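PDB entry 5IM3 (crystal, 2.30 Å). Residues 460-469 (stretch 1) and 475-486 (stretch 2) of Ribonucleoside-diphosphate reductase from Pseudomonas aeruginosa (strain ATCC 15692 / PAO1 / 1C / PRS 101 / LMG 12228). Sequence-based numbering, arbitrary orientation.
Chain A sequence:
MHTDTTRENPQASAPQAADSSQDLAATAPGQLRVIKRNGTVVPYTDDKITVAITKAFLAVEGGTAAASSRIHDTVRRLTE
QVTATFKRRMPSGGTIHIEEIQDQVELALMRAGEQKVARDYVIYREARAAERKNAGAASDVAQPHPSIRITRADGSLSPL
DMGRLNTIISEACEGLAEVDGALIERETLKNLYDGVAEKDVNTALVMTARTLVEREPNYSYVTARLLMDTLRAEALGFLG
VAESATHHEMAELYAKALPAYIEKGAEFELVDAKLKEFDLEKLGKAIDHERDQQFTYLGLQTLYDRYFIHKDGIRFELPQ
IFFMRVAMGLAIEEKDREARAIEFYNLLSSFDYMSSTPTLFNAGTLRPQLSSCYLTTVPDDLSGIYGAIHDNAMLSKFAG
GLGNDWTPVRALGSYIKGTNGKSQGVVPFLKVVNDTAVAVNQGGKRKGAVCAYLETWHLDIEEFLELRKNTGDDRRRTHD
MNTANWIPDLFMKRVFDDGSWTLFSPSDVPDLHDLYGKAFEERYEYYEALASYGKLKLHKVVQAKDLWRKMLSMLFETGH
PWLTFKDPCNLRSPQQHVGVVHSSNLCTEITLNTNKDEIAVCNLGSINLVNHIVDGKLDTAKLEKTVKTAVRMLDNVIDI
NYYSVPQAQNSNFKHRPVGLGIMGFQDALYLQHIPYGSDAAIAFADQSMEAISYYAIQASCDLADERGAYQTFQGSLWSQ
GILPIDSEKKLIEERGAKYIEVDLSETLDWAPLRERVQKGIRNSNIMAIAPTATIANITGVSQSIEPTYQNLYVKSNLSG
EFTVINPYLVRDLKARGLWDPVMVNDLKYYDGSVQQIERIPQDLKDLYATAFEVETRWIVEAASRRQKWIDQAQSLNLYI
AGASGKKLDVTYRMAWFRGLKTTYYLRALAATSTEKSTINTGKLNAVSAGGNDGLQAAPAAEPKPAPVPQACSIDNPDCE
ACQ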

# COMPACT_ATOMS: atom_id res chain seq x y z
N ASP A 460 22.44 24.92 2.79
CA ASP A 460 22.18 23.98 1.70
C ASP A 460 22.04 22.54 2.19
O ASP A 460 21.95 21.63 1.37
CB ASP A 460 23.29 24.06 0.65
CG ASP A 460 23.33 25.41 -0.06
OD1 ASP A 460 22.28 26.07 -0.17
OD2 ASP A 460 24.42 25.79 -0.53
N ILE A 461 21.97 22.33 3.51
CA ILE A 461 22.05 20.97 4.04
C ILE A 461 20.91 20.10 3.52
O ILE A 461 21.10 18.92 3.22
CB ILE A 461 22.09 20.98 5.58
CG1 ILE A 461 22.35 19.57 6.13
CG2 ILE A 461 20.78 21.52 6.16
CD1 ILE A 461 23.70 19.00 5.73
N GLU A 462 19.70 20.68 3.40
CA GLU A 462 18.54 19.88 3.00
C GLU A 462 18.70 19.36 1.58
O GLU A 462 18.42 18.18 1.31
CB GLU A 462 17.26 20.71 3.15
CG GLU A 462 16.91 21.02 4.59
CD GLU A 462 15.76 22.01 4.72
OE1 GLU A 462 15.79 23.06 4.03
OE2 GLU A 462 14.83 21.74 5.51
N GLU A 463 19.13 20.21 0.65
CA GLU A 463 19.45 19.73 -0.69
C GLU A 463 20.60 18.72 -0.64
O GLU A 463 20.61 17.75 -1.41
CB GLU A 463 19.81 20.90 -1.60
CG GLU A 463 19.97 20.55 -3.07
CD GLU A 463 20.39 21.75 -3.92
OE1 GLU A 463 20.75 22.80 -3.34
OE2 GLU A 463 20.38 21.63 -5.17
N PHE A 464 21.55 18.91 0.27
CA PHE A 464 22.71 18.02 0.38
C PHE A 464 22.29 16.60 0.71
O PHE A 464 22.82 15.64 0.14
CB PHE A 464 23.67 18.56 1.45
CG PHE A 464 24.99 17.84 1.53
CD1 PHE A 464 26.00 18.11 0.63
CD2 PHE A 464 25.23 16.92 2.55
CE1 PHE A 464 27.23 17.46 0.73
CE2 PHE A 464 26.45 16.27 2.65
CZ PHE A 464 27.45 16.54 1.73
N LEU A 465 21.33 16.44 1.63
CA LEU A 465 20.92 15.11 2.06
C LEU A 465 20.33 14.28 0.92
O LEU A 465 20.30 13.05 1.02
CB LEU A 465 19.90 15.20 3.20
CG LEU A 465 20.31 16.00 4.44
CD1 LEU A 465 19.19 15.97 5.46
CD2 LEU A 465 21.59 15.47 5.04
N GLU A 466 19.86 14.92 -0.14
CA GLU A 466 19.12 14.23 -1.19
C GLU A 466 19.95 14.01 -2.45
O GLU A 466 19.42 13.51 -3.45
CB GLU A 466 17.86 15.01 -1.56
CG GLU A 466 16.95 15.29 -0.38
CD GLU A 466 15.53 15.61 -0.82
OE1 GLU A 466 14.62 15.58 0.03
OE2 GLU A 466 15.32 15.87 -2.03
N LEU A 467 21.24 14.34 -2.41
CA LEU A 467 22.07 14.27 -3.62
C LEU A 467 22.15 12.87 -4.21
O LEU A 467 22.46 12.75 -5.40
CB LEU A 467 23.47 14.79 -3.31
CG LEU A 467 23.63 16.30 -3.14
CD1 LEU A 467 25.02 16.65 -2.63
CD2 LEU A 467 23.34 17.02 -4.45
N ARG A 468 21.89 11.82 -3.44
CA ARG A 468 22.05 10.45 -3.92
C ARG A 468 20.72 9.73 -4.13
O ARG A 468 20.70 8.50 -4.26
CB ARG A 468 22.94 9.66 -2.97
CG ARG A 468 24.38 10.18 -2.89
CD ARG A 468 25.13 9.99 -4.21
NE ARG A 468 25.22 8.58 -4.58
CZ ARG A 468 26.28 7.80 -4.35
NH1 ARG A 468 27.37 8.29 -3.77
NH2 ARG A 468 26.25 6.53 -4.72
N LYS A 469 19.60 10.46 -4.18
CA LYS A 469 18.33 9.84 -4.54
C LYS A 469 18.39 9.33 -5.97
O LYS A 469 19.02 9.94 -6.84
CB LYS A 469 17.18 10.84 -4.38
CG LYS A 469 16.68 11.01 -2.96
CD LYS A 469 15.34 11.76 -2.94
CE LYS A 469 14.67 11.67 -1.58
NZ LYS A 469 13.31 12.30 -1.56
N ARG A 475 19.60 17.86 -11.97
CA ARG A 475 20.39 19.03 -11.60
C ARG A 475 20.66 19.10 -10.11
O ARG A 475 21.51 19.89 -9.69
CB ARG A 475 19.68 20.31 -12.05
CG ARG A 475 19.25 20.34 -13.51
CD ARG A 475 18.55 21.65 -13.84
NE ARG A 475 17.95 21.63 -15.17
CZ ARG A 475 16.71 21.22 -15.43
NH1 ARG A 475 15.92 20.78 -14.45
NH2 ARG A 475 16.25 21.24 -16.68
N ARG A 476 19.96 18.31 -9.30
CA ARG A 476 20.12 18.31 -7.85
C ARG A 476 20.64 16.96 -7.35
O ARG A 476 20.42 16.59 -6.20
CB ARG A 476 18.79 18.67 -7.18
CG ARG A 476 18.24 20.03 -7.61
CD ARG A 476 16.81 20.26 -7.13
NE ARG A 476 16.74 20.45 -5.69
CZ ARG A 476 17.02 21.58 -5.06
NH1 ARG A 476 17.40 22.65 -5.75
NH2 ARG A 476 16.92 21.65 -3.74
N ARG A 477 21.36 16.24 -8.21
CA ARG A 477 21.89 14.92 -7.90
C ARG A 477 23.37 14.86 -8.26
O ARG A 477 23.81 15.47 -9.23
CB ARG A 477 21.14 13.82 -8.67
CG ARG A 477 20.12 13.05 -7.86
CD ARG A 477 19.25 13.97 -7.06
NE ARG A 477 17.96 13.40 -6.73
CZ ARG A 477 17.02 14.05 -6.05
NH1 ARG A 477 17.25 15.28 -5.62
NH2 ARG A 477 15.85 13.47 -5.80
N THR A 478 24.13 14.10 -7.47
CA THR A 478 25.52 13.77 -7.77
C THR A 478 25.68 12.26 -7.56
O THR A 478 26.08 11.82 -6.48
CB THR A 478 26.50 14.57 -6.89
OG1 THR A 478 26.27 14.28 -5.51
CG2 THR A 478 26.36 16.07 -7.13
N HIS A 479 25.37 11.48 -8.60
CA HIS A 479 25.35 10.02 -8.48
C HIS A 479 26.74 9.40 -8.46
O HIS A 479 26.85 8.18 -8.26
CB HIS A 479 24.56 9.41 -9.64
CG HIS A 479 23.13 9.84 -9.69
ND1 HIS A 479 22.61 10.59 -10.72
CD2 HIS A 479 22.10 9.63 -8.83
CE1 HIS A 479 21.33 10.82 -10.50
NE2 HIS A 479 21.00 10.25 -9.36
N ASP A 480 27.80 10.18 -8.66
CA ASP A 480 29.16 9.65 -8.71
C ASP A 480 30.03 10.24 -7.62
O ASP A 480 31.26 10.16 -7.70
CB ASP A 480 29.77 9.89 -10.09
CG ASP A 480 28.85 9.45 -11.21
OD1 ASP A 480 28.88 8.26 -11.59
OD2 ASP A 480 28.08 10.30 -11.72
N MET A 481 29.43 10.81 -6.59
CA MET A 481 30.14 11.47 -5.51
C MET A 481 29.54 11.03 -4.18
O MET A 481 28.32 10.93 -4.05
CB MET A 481 30.04 13.00 -5.64
CG MET A 481 30.87 13.79 -4.64
SD MET A 481 30.49 15.55 -4.63
CE MET A 481 28.94 15.53 -3.72
N ASN A 482 30.41 10.77 -3.21
CA ASN A 482 29.95 10.43 -1.87
C ASN A 482 29.70 11.71 -1.07
O ASN A 482 30.23 12.78 -1.38
CB ASN A 482 30.96 9.54 -1.15
CG ASN A 482 31.08 8.15 -1.78
OD1 ASN A 482 32.17 7.69 -2.11
ND2 ASN A 482 29.95 7.47 -1.93
N THR A 483 28.88 11.58 -0.04
CA THR A 483 28.52 12.68 0.83
C THR A 483 28.60 12.22 2.28
O THR A 483 28.39 11.04 2.58
CB THR A 483 27.10 13.20 0.54
OG1 THR A 483 26.17 12.12 0.66
CG2 THR A 483 27.00 13.78 -0.87
N ALA A 484 28.90 13.16 3.18
CA ALA A 484 28.92 12.86 4.60
C ALA A 484 28.51 14.09 5.40
O ALA A 484 28.84 15.21 5.03
CB ALA A 484 30.31 12.39 5.06
N ASN A 485 27.78 13.85 6.49
CA ASN A 485 27.43 14.91 7.42
C ASN A 485 28.59 15.19 8.37
O ASN A 485 29.20 14.27 8.92
CB ASN A 485 26.19 14.53 8.23
CG ASN A 485 24.92 14.52 7.40
OD1 ASN A 485 24.30 13.48 7.21
ND2 ASN A 485 24.52 15.69 6.92
N TRP A 486 28.87 16.48 8.58
CA TRP A 486 29.85 16.95 9.56
C TRP A 486 29.05 17.55 10.71
O TRP A 486 28.67 18.72 10.68
CB TRP A 486 30.80 17.96 8.90
CG TRP A 486 32.03 18.31 9.68
CD1 TRP A 486 32.40 19.56 10.10
CD2 TRP A 486 33.06 17.42 10.12
NE1 TRP A 486 33.60 19.49 10.77
CE2 TRP A 486 34.02 18.19 10.80
CE3 TRP A 486 33.26 16.04 10.01
CZ2 TRP A 486 35.17 17.63 11.37
CZ3 TRP A 486 34.40 15.48 10.57
CH2 TRP A 486 35.33 16.28 11.25
O HOH W 1 19.59 17.25 -3.78
O HOH W 2 23.60 12.84 -0.07

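Along stretch 2, the first firm contact comes at Arg-476. Its NH1 lies 3.2 Å from Glu-463 OE2 in a salt bridge, but the oxygen sits over one face of the guanidinium, so the attraction is of charge alone. A water links the backbones, donating to Glu-463 O and Arg-476 O, each 2.6 Å away. At Arg-477 the chains draw closest, its CA 4.3 Å from Leu-467 CA; its long side chain reaches across the turn from Glu-466 to Lys-469, one guanidinium face over Glu-466 O, 3.5 Å from NH1, and NH2 3.3 Å from Lys-469 CB. Thr-478 N donates to Leu-467 O (3.0 Å, 160°), while its buried OG1 finds no partner. His-479 starts away from stretch 1, yet NE2 donates in the ring plane to Lys-469 O at 3.2 Å. Arg-468 likewise folds round, all m through chi3, so NH1 hydrogen-bonds Met-481 O (2.8 Å); a flexible arginine suits this detour. Met-481 brings a flexible apolar end, CE 4.2 Å from Leu-467 CD1. The CA-to-CB bond of Thr-483 points toward stretch 1; this small side chain suits its place, offering carbon to Phe-464 (CB to CZ, 3.6 Å) and OG1 to a water shared with Phe-464 O. Asn-485 ND2 packs 3.5 Å from Leu-465 CD2, its amide long enough to reach the leucine. Together the stretches bury 852 Å².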